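Local coordinates for FEZ-1 protein (Fluoribacter gormanii, PDB 5WCK), which probably hydrolyses the lactam ring of beta-lactam antibiotics, as a monomeric subclass B3 metallo-beta-lactamase with two zinc ions bound in its active site, at residues G15-V20 / W156-K161; S62-L67 / T87-M92. The protein carries 2 engineered substitutions. All blocks are in the same frame, centred on the assembly; numbering follows the deposited sequence.

Contact 1 (G15-V20 / W156-K161); sequences GNLYYV and WTMKLK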
ATOM      1  N   GLY A  15     -12.258  -9.082  10.223  1.00 11.50           N
ATOM      2  CA  GLY A  15     -11.697 -10.433  10.110  1.00  9.60           C
ATOM      3  C   GLY A  15     -10.327 -10.512  10.773  1.00  8.23           C
ATOM      4  O   GLY A  15     -10.153 -10.093  11.925  1.00 10.49           O
ATOM      5  N   ASN A  16      -9.337 -11.003  10.017  1.00  7.39           N
ATOM      6  CA  ASN A  16      -7.970 -11.149  10.522  1.00  7.45           C
ATOM      7  C   ASN A  16      -7.025 -10.072   9.975  1.00  6.24           C
ATOM      8  O   ASN A  16      -5.799 -10.292   9.986  1.00  6.55           O
ATOM      9  CB  ASN A  16      -7.425 -12.560  10.236  1.00  7.54           C
ATOM     10  CG  ASN A  16      -7.320 -12.912   8.764  1.00  9.03           C
ATOM     11  OD1 ASN A  16      -8.069 -12.392   7.945  1.00 10.96           O
ATOM     12  ND2 ASN A  16      -6.441 -13.857   8.428  1.00  8.85           N
ATOM     13  N   LEU A  17      -7.569  -8.907   9.611  1.00  5.41           N
ATOM     14  CA  LEU A  17      -6.791  -7.788   9.095  1.00  6.01           C
ATOM     15  C   LEU A  17      -6.761  -6.674  10.142  1.00  6.81           C
ATOM     16  O   LEU A  17      -7.827  -6.220  10.605  1.00  7.85           O
ATOM     17  CB  LEU A  17      -7.419  -7.289   7.788  1.00  6.14           C
ATOM     18  CG  LEU A  17      -6.822  -6.006   7.204  1.00  7.66           C
ATOM     19  CD1 LEU A  17      -5.420  -6.216   6.711  1.00  8.37           C
ATOM     20  CD2 LEU A  17      -7.694  -5.491   6.073  1.00 10.36           C
ATOM     21  N   TYR A  18      -5.543  -6.261  10.494  1.00  5.30           N
ATOM     22  CA  TYR A  18      -5.268  -5.274  11.529  1.00  7.42           C
ATOM     23  C   TYR A  18      -4.489  -4.102  10.931  1.00  7.36           C
ATOM     24  O   TYR A  18      -3.692  -4.256   9.988  1.00  7.74           O
ATOM     25  CB  TYR A  18      -4.426  -5.876  12.659  1.00  6.68           C
ATOM     26  CG  TYR A  18      -5.092  -7.019  13.374  1.00  6.01           C
ATOM     27  CD1 TYR A  18      -5.152  -8.287  12.821  1.00  6.39           C
ATOM     28  CD2 TYR A  18      -5.701  -6.826  14.609  1.00  8.22           C
ATOM     29  CE1 TYR A  18      -5.796  -9.323  13.470  1.00  8.76           C
ATOM     30  CE2 TYR A  18      -6.323  -7.870  15.281  1.00  8.70           C
ATOM     31  CZ  TYR A  18      -6.368  -9.125  14.712  1.00  9.60           C
ATOM     32  OH  TYR A  18      -7.001 -10.179  15.337  1.00 14.00           O
ATOM     33  N   TYR A  19      -4.714  -2.925  11.514  1.00  6.80           N
ATOM     34  CA  TYR A  19      -3.944  -1.737  11.231  1.00  6.14           C
ATOM     35  C   TYR A  19      -2.776  -1.653  12.223  1.00  6.14           C
ATOM     36  O   TYR A  19      -3.020  -1.673  13.447  1.00  6.97           O
ATOM     37  CB  TYR A  19      -4.813  -0.480  11.383  1.00  6.44           C
ATOM     38  CG  TYR A  19      -4.118   0.750  10.861  1.00  6.80           C
ATOM     39  CD1 TYR A  19      -3.998   0.945   9.495  1.00  5.62           C
ATOM     40  CD2 TYR A  19      -3.533   1.690  11.695  1.00  7.39           C
ATOM     41  CE1 TYR A  19      -3.333   2.040   8.977  1.00  5.93           C
ATOM     42  CE2 TYR A  19      -2.842   2.783  11.187  1.00  5.39           C
ATOM     43  CZ  TYR A  19      -2.756   2.969   9.822  1.00  7.31           C
ATOM     44  OH  TYR A  19      -2.073   4.011   9.280  1.00  6.93           O
ATOM     45  N   VAL A  20      -1.552  -1.540  11.710  1.00  4.76           N
ATOM     46  CA  VAL A  20      -0.354  -1.400  12.548  1.00  7.96           C
ATOM     47  C   VAL A  20       0.516  -0.244  12.058  1.00  8.72           C
ATOM     48  O   VAL A  20       1.720  -0.232  12.285  1.00  9.28           O
ATOM     49  CB  VAL A  20       0.445  -2.711  12.620  1.00  7.11           C
ATOM     50  CG1 VAL A  20      -0.325  -3.771  13.396  1.00  9.59           C
ATOM     51  CG2 VAL A  20       0.853  -3.249  11.246  1.00  7.60           C
ATOM     52  N   TRP A 156      -3.757  -4.296  -3.229  1.00  4.15           N
ATOM     53  CA  TRP A 156      -3.904  -5.589  -2.567  1.00  6.36           C
ATOM     54  C   TRP A 156      -5.371  -5.813  -2.212  1.00  6.43           C
ATOM     55  O   TRP A 156      -5.983  -4.925  -1.656  1.00  6.82           O
ATOM     56  CB  TRP A 156      -3.015  -5.651  -1.314  1.00  6.13           C
ATOM     57  CG  TRP A 156      -1.547  -5.798  -1.594  1.00  5.39           C
ATOM     58  CD1 TRP A 156      -0.559  -4.854  -1.531  1.00  7.10           C
ATOM     59  CD2 TRP A 156      -0.917  -7.007  -2.020  1.00  3.89           C
ATOM     60  NE1 TRP A 156       0.647  -5.393  -1.913  1.00  5.55           N
ATOM     61  CE2 TRP A 156       0.457  -6.726  -2.188  1.00  5.33           C
ATOM     62  CE3 TRP A 156      -1.393  -8.297  -2.247  1.00  6.12           C
ATOM     63  CZ2 TRP A 156       1.342  -7.720  -2.604  1.00  5.79           C
ATOM     64  CZ3 TRP A 156      -0.511  -9.275  -2.635  1.00  6.67           C
ATOM     65  CH2 TRP A 156       0.836  -8.977  -2.825  1.00  5.42           C
ATOM     66  N   THR A 157      -5.908  -6.998  -2.514  1.00  5.26           N
ATOM     67  CA  THR A 157      -7.279  -7.308  -2.140  1.00  6.14           C
ATOM     68  C   THR A 157      -7.338  -8.622  -1.364  1.00  6.16           C
ATOM     69  O   THR A 157      -6.502  -9.517  -1.525  1.00  6.81           O
ATOM     70  CB  THR A 157      -8.206  -7.322  -3.360  1.00  6.98           C
ATOM     71  OG1 THR A 157      -7.831  -8.413  -4.207  1.00  7.93           O
ATOM     72  CG2 THR A 157      -8.206  -6.009  -4.118  1.00  8.16           C
ATOM     73  N   MET A 158      -8.349  -8.693  -0.490  1.00  6.23           N
ATOM     74  CA  MET A 158      -8.669  -9.936   0.197  1.00  6.29           C
ATOM     75  C   MET A 158     -10.137  -9.901   0.612  1.00  7.98           C
ATOM     76  O   MET A 158     -10.719  -8.843   0.708  1.00  9.00           O
ATOM     77  CB  MET A 158      -7.792 -10.174   1.427  1.00  8.35           C
ATOM     78  CG  MET A 158      -7.950  -9.108   2.474  1.00  9.89           C
ATOM     79  SD  MET A 158      -6.753  -9.151   3.836  1.00 13.07           S
ATOM     80  CE  MET A 158      -7.077 -10.783   4.491  1.00 17.48           C
ATOM     81  N   LYS A 159     -10.705 -11.089   0.833  1.00  9.21           N
ATOM     82  CA  LYS A 159     -12.082 -11.217   1.330  1.00 10.64           C
ATOM     83  C   LYS A 159     -12.037 -11.474   2.836  1.00 14.94           C
ATOM     84  O   LYS A 159     -11.238 -12.296   3.300  1.00 18.38           O
ATOM     85  CB  LYS A 159     -12.809 -12.322   0.569  1.00 14.06           C
ATOM     86  CG  LYS A 159     -14.330 -12.215   0.575  1.00 24.78           C
ATOM     87  CD  LYS A 159     -14.913 -13.057  -0.554  1.00 53.38           C
ATOM     88  CE  LYS A 159     -16.418 -13.193  -0.538  1.00 67.11           C
ATOM     89  NZ  LYS A 159     -16.851 -14.487  -1.122  1.00 38.82           N
ATOM     90  N   LEU A 160     -12.831 -10.712   3.595  1.00 11.83           N
ATOM     91  CA  LEU A 160     -12.835 -10.748   5.053  1.00 13.27           C
ATOM     92  C   LEU A 160     -14.264 -11.097   5.506  1.00 15.67           C
ATOM     93  O   LEU A 160     -15.236 -10.604   4.930  1.00 16.91           O
ATOM     94  CB  LEU A 160     -12.425  -9.378   5.623  1.00 13.28           C
ATOM     95  CG  LEU A 160     -10.973  -8.953   5.391  1.00 11.15           C
ATOM     96  CD1 LEU A 160     -10.747  -7.505   5.746  1.00 13.58           C
ATOM     97  CD2 LEU A 160     -10.018  -9.842   6.174  1.00 20.67           C
ATOM     98  N   LYS A 161     -14.377 -11.980   6.495  1.00 21.62           N
ATOM     99  CA  LYS A 161     -15.661 -12.223   7.144  1.00 21.39           C
ATOM    100  C   LYS A 161     -15.712 -11.370   8.412  1.00 26.53           C
ATOM    101  O   LYS A 161     -14.787 -11.423   9.213  1.00 27.45           O
ATOM    102  CB  LYS A 161     -15.841 -13.711   7.453  1.00 31.91           C
ATOM    103  CG  LYS A 161     -17.282 -14.109   7.759  1.00 65.99           C
ATOM    104  CD  LYS A 161     -17.463 -15.528   8.256  1.00 77.74           C
ATOM    105  CE  LYS A 161     -18.906 -15.833   8.601  1.00 86.66           C
ATOM    106  NZ  LYS A 161     -19.135 -17.290   8.754  1.00 94.03           N
TER
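The one flat group that touches across this contact is the N16 carboxamide, and it does so with its oxygen end: OD1 meets two carbon tips of the opposite strand, L160 CD2 at 3.7 Å and M158 CE farther round. The N16 side chain crosses those of L160 and M158 at a slant. The nitrogen end has polar partners beyond the segments. N16 ND2 is hydrogen-bonded to V31 O in strand 28-32, beside its own strand, and to T139 OG1 in strand 139-145, the neighbour of strand 154-162. With CG between the backbone N and the carbonyl carbon (chi1 62°), the amide reaches out to both.

Next to it, the fork of L160 straddles the base of L17, with CD1 3.9 Å from L17 CB and L160 CD2 on the other branch 4.0 Å from the same atom. The two leucine side chains cross at about a right angle, and the tightest apolar pair is L17 CD2 against L160 CD1 at 3.7 Å. M158 adds its sulfur, SD lying 4.3 Å from L17 CD1, while the bend at chi3 (-59°) turns CE back towards N16. G15, at the turn between strands 11-14 and 17-19, has positive phi; with no side chain intervening, its CA comes within 3.4 Å of K161 O. The K161 side chain itself leads off towards solvent.

The pieces joined are one end of the sheet containing 17-19 and the middle strand of the second sheet, packed face to face as in the metallo-beta-lactamase sandwich. Since methyls, a sulfur and an amide oxygen meet without a hydrogen bond between the segments, the fit rests on shape and dispersion, and N16 ND2 adds a directional link between the sheets through its bonds to V31 O and T139 OG1.

Contact 2 (S62-L67 / T87-M92); sequences SDTKIL and TKAKYM. With SO4 (sulfate ion), chain E.
K65 O takes the N-H of K90 across this pair of strands, K90 N lying 2.9 Å from it in an almost straight bond (178°). A water 2.8 Å from the same K65 O can also donate to it, though it has more acceptors in reach than protons. A89 CA adds a weaker C-H contact. The parallel pairing then runs on: L67 N donates to K90 O at 2.8 Å, and M92 N to L67 O at 3.0 Å. I66 pairs with K90 and L67 with Y91.

Side chains alternate between the faces of the sheet. On one, L67 CD2 sits over the Y91 ring face, 4.1 Å from its centroid, while the CD1 edge of the same ring meets L67 O in plane at 3.5 Å. Y91 CG is anti to the backbone N (chi1 -161°), which brings the ring alongside L67. On the other face, I66 CD1 abuts M92 CE, the tip of an extended methionine chain.

Towards the start of the segments the backbones part and water fills in: one water bridges T87 O to S62 O; a second lies within bonding distance of T87 O and T64 O but has more acceptors near it than it can serve. A89 CB, though, presses on T64 O at 3.4 Å. T87 ends helix 80-87 with an ST turn, its OG1 accepting from A89 N at 3.0 Å and also bonded to I83 O. A sulfate, probably from the crystallisation liquor, is bound by S62 N together with F61 N and K55 NZ.

Strand 64-68, the helices 74-77 and 80-87 and strand 90-94 thus form a beta-alpha-beta crossover, whose connection after the first strand carries the zinc ligands H71, H73, D75 and H76 of the metallo-beta-lactamase fold.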
ATOM      1  N   SER A  62       8.331 -11.681  15.654  1.00 12.21           N
ATOM      2  CA  SER A  62       9.066 -12.815  15.115  1.00  9.14           C
ATOM      3  C   SER A  62       8.169 -13.720  14.267  1.00 10.40           C
ATOM      4  O   SER A  62       8.686 -14.548  13.538  1.00 13.09           O
ATOM      5  CB  SER A  62       9.718 -13.623  16.241  1.00 11.84           C
ATOM      6  OG  SER A  62       8.742 -14.132  17.129  1.00 12.86           O
ATOM      7  N   ASP A  63       6.840 -13.563  14.361  1.00 10.29           N
ATOM      8  CA  ASP A  63       5.923 -14.378  13.543  1.00  8.97           C
ATOM      9  C   ASP A  63       5.654 -13.728  12.179  1.00 10.83           C
ATOM     10  O   ASP A  63       4.827 -14.244  11.437  1.00 10.54           O
ATOM     11  CB  ASP A  63       4.581 -14.580  14.250  1.00  8.89           C
ATOM     12  CG  ASP A  63       4.609 -15.648  15.334  1.00 13.00           C
ATOM     13  OD1 ASP A  63       5.558 -16.451  15.331  1.00 15.19           O
ATOM     14  OD2 ASP A  63       3.685 -15.645  16.176  1.00 14.98           O
ATOM     15  N   THR A  64       6.335 -12.626  11.840  1.00  8.84           N
ATOM     16  CA  THR A  64       6.156 -12.008  10.516  1.00  8.00           C
ATOM     17  C   THR A  64       6.845 -12.889   9.467  1.00 10.98           C
ATOM     18  O   THR A  64       8.095 -12.946   9.403  1.00 11.02           O
ATOM     19  CB  THR A  64       6.748 -10.597  10.462  1.00  8.64           C
ATOM     20  OG1 THR A  64       6.254  -9.816  11.547  1.00  8.47           O
ATOM     21  CG2 THR A  64       6.443  -9.875   9.168  1.00  9.69           C
ATOM     22  N   LYS A  65       6.040 -13.586   8.657  1.00  8.38           N
ATOM     23  CA  LYS A  65       6.542 -14.541   7.674  1.00  7.64           C
ATOM     24  C   LYS A  65       6.749 -13.916   6.286  1.00  9.60           C
ATOM     25  O   LYS A  65       7.591 -14.411   5.498  1.00  8.70           O
ATOM     26  CB  LYS A  65       5.561 -15.699   7.495  1.00  8.96           C
ATOM     27  CG  LYS A  65       5.292 -16.511   8.750  1.00 11.68           C
ATOM     28  CD  LYS A  65       6.505 -17.245   9.260  1.00 16.80           C
ATOM     29  CE  LYS A  65       6.178 -18.141  10.435  1.00 20.58           C
ATOM     30  NZ  LYS A  65       7.400 -18.770  10.985  1.00 24.48           N
ATOM     31  N   ILE A  66       5.945 -12.899   5.952  1.00  7.70           N
ATOM     32  CA  ILE A  66       5.877 -12.330   4.597  1.00  7.41           C
ATOM     33  C   ILE A  66       5.786 -10.815   4.747  1.00  7.57           C
ATOM     34  O   ILE A  66       5.010 -10.330   5.579  1.00  6.98           O
ATOM     35  CB  ILE A  66       4.669 -12.867   3.789  1.00  6.35           C
ATOM     36  CG1 ILE A  66       4.741 -14.391   3.603  1.00  7.84           C
ATOM     37  CG2 ILE A  66       4.584 -12.175   2.447  1.00  6.78           C
ATOM     38  CD1 ILE A  66       3.530 -14.987   2.899  1.00  7.94           C
ATOM     39  N   LEU A  67       6.586 -10.108   3.941  1.00  5.99           N
ATOM     40  CA  LEU A  67       6.566  -8.653   3.841  1.00  6.01           C
ATOM     41  C   LEU A  67       6.173  -8.266   2.419  1.00  6.46           C
ATOM     42  O   LEU A  67       6.780  -8.748   1.441  1.00  6.24           O
ATOM     43  CB  LEU A  67       7.961  -8.100   4.162  1.00  7.14           C
ATOM     44  CG  LEU A  67       8.122  -6.581   4.027  1.00  8.18           C
ATOM     45  CD1 LEU A  67       7.203  -5.797   4.956  1.00  9.12           C
ATOM     46  CD2 LEU A  67       9.564  -6.181   4.271  1.00  8.82           C
ATOM     47  N   THR A  87      13.388 -10.102  11.387  1.00 14.69           N
ATOM     48  CA  THR A  87      12.315 -11.141  11.397  1.00 12.03           C
ATOM     49  C   THR A  87      12.573 -12.302  10.434  1.00 11.07           C
ATOM     50  O   THR A  87      11.896 -13.327  10.546  1.00 12.54           O
ATOM     51  CB  THR A  87      10.944 -10.562  11.014  1.00 11.95           C
ATOM     52  OG1 THR A  87      10.958 -10.202   9.623  1.00 10.82           O
ATOM     53  CG2 THR A  87      10.541  -9.397  11.890  1.00 12.04           C
ATOM     54  N   LYS A  88      13.448 -12.105   9.444  1.00 12.14           N
ATOM     55  CA  LYS A  88      13.659 -13.050   8.341  1.00 14.30           C
ATOM     56  C   LYS A  88      12.375 -13.261   7.509  1.00 11.41           C
ATOM     57  O   LYS A  88      12.219 -14.287   6.860  1.00 13.70           O
ATOM     58  CB  LYS A  88      14.168 -14.404   8.854  1.00 16.16           C
ATOM     59  CG  LYS A  88      15.330 -14.352   9.837  1.00 26.32           C
ATOM     60  CD  LYS A  88      16.503 -13.512   9.399  1.00 39.13           C
ATOM     61  CE  LYS A  88      17.637 -13.580  10.399  1.00 67.71           C
ATOM     62  NZ  LYS A  88      18.575 -12.443  10.250  1.00 45.00           N
ATOM     63  N   ALA A  89      11.507 -12.249   7.478  1.00 13.45           N
ATOM     64  CA  ALA A  89      10.295 -12.357   6.638  1.00  8.99           C
ATOM     65  C   ALA A  89      10.706 -12.458   5.172  1.00  9.43           C
ATOM     66  O   ALA A  89      11.754 -11.962   4.843  1.00 11.41           O
ATOM     67  CB  ALA A  89       9.422 -11.130   6.800  1.00  8.20           C
ATOM     68  N   LYS A  90       9.888 -13.114   4.353  1.00  8.92           N
ATOM     69  CA  LYS A  90      10.147 -13.183   2.900  1.00  8.79           C
ATOM     70  C   LYS A  90       9.533 -11.950   2.240  1.00  9.36           C
ATOM     71  O   LYS A  90       8.355 -11.734   2.409  1.00  9.46           O
ATOM     72  CB  LYS A  90       9.530 -14.444   2.319  1.00 10.57           C
ATOM     73  CG  LYS A  90      10.168 -15.674   2.919  1.00 13.80           C
ATOM     74  CD  LYS A  90       9.669 -16.886   2.275  1.00 30.74           C
ATOM     75  CE  LYS A  90       8.366 -17.343   2.856  1.00 46.60           C
ATOM     76  NZ  LYS A  90       8.450 -18.814   2.955  1.00 73.47           N
ATOM     77  N   TYR A  91      10.347 -11.262   1.454  1.00  7.31           N
ATOM     78  CA  TYR A  91       9.935 -10.004   0.798  1.00  8.38           C
ATOM     79  C   TYR A  91       9.442 -10.323  -0.615  1.00  7.87           C
ATOM     80  O   TYR A  91      10.179 -10.850  -1.397  1.00  9.07           O
ATOM     81  CB  TYR A  91      11.169  -9.108   0.721  1.00  8.12           C
ATOM     82  CG  TYR A  91      10.932  -7.638   0.497  1.00  9.14           C
ATOM     83  CD1 TYR A  91       9.685  -7.069   0.613  1.00  8.98           C
ATOM     84  CD2 TYR A  91      11.988  -6.822   0.168  1.00  7.66           C
ATOM     85  CE1 TYR A  91       9.497  -5.713   0.426  1.00  7.69           C
ATOM     86  CE2 TYR A  91      11.819  -5.467  -0.013  1.00  9.08           C
ATOM     87  CZ  TYR A  91      10.573  -4.902   0.145  1.00  7.37           C
ATOM     88  OH  TYR A  91      10.448  -3.561  -0.037  1.00  7.92           O
ATOM     89  N   MET A  92       8.206  -9.919  -0.917  1.00  5.89           N
ATOM     90  CA  MET A  92       7.619 -10.224  -2.203  1.00  6.53           C
ATOM     91  C   MET A  92       7.154  -8.899  -2.821  1.00  7.89           C
ATOM     92  O   MET A  92       6.464  -8.102  -2.166  1.00  8.46           O
ATOM     93  CB  MET A  92       6.444 -11.197  -2.068  1.00  6.98           C
ATOM     94  CG  MET A  92       6.765 -12.409  -1.217  1.00  9.32           C
ATOM     95  SD  MET A  92       5.424 -13.619  -1.284  1.00  9.38           S
ATOM     96  CE  MET A  92       6.123 -14.855  -0.187  1.00 12.11           C
TER
HETATM   97  S   SO4 E 303       8.610 -10.559  19.631  1.00 17.07           S
HETATM   98  O1  SO4 E 303       9.510  -9.527  20.215  1.00 24.11           O
HETATM   99  O2  SO4 E 303       8.552 -11.741  20.529  1.00 23.18           O
HETATM  100  O3  SO4 E 303       7.259 -10.037  19.554  1.00 15.36           O
HETATM  101  O4  SO4 E 303       9.174 -11.017  18.358  1.00 14.92           O
HETATM  102  O   HOH W   1      11.411 -14.458  13.015  1.00 22.09           O
HETATM  103  O   HOH W   2       9.949 -14.910   9.397  1.00 14.49           O
HETATM  104  O   HOH W   3       9.450 -16.302   6.542  1.00 28.01           O

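Both contacts are partly buried and both involve the same seven-stranded sheet, but they use it differently. Contact 2 lies within that sheet, between neighbouring parallel strands, so backbone hydrogen bonds carry it and side chains pack above and below; its starting end is bridged by water and has exposed residues beside buried T64 and A89. Contact 1 joins the sheet to the other one across the sandwich, so side chains, with one close approach of the glycine backbone, do the work and no backbone pairing is involved. The centres of contact 1 and contact 2 are about 17 Å apart. Along the chain, 62-67/87-92 is nested inside the loop closed by 15-20/156-161: a local connection within a long-range closure.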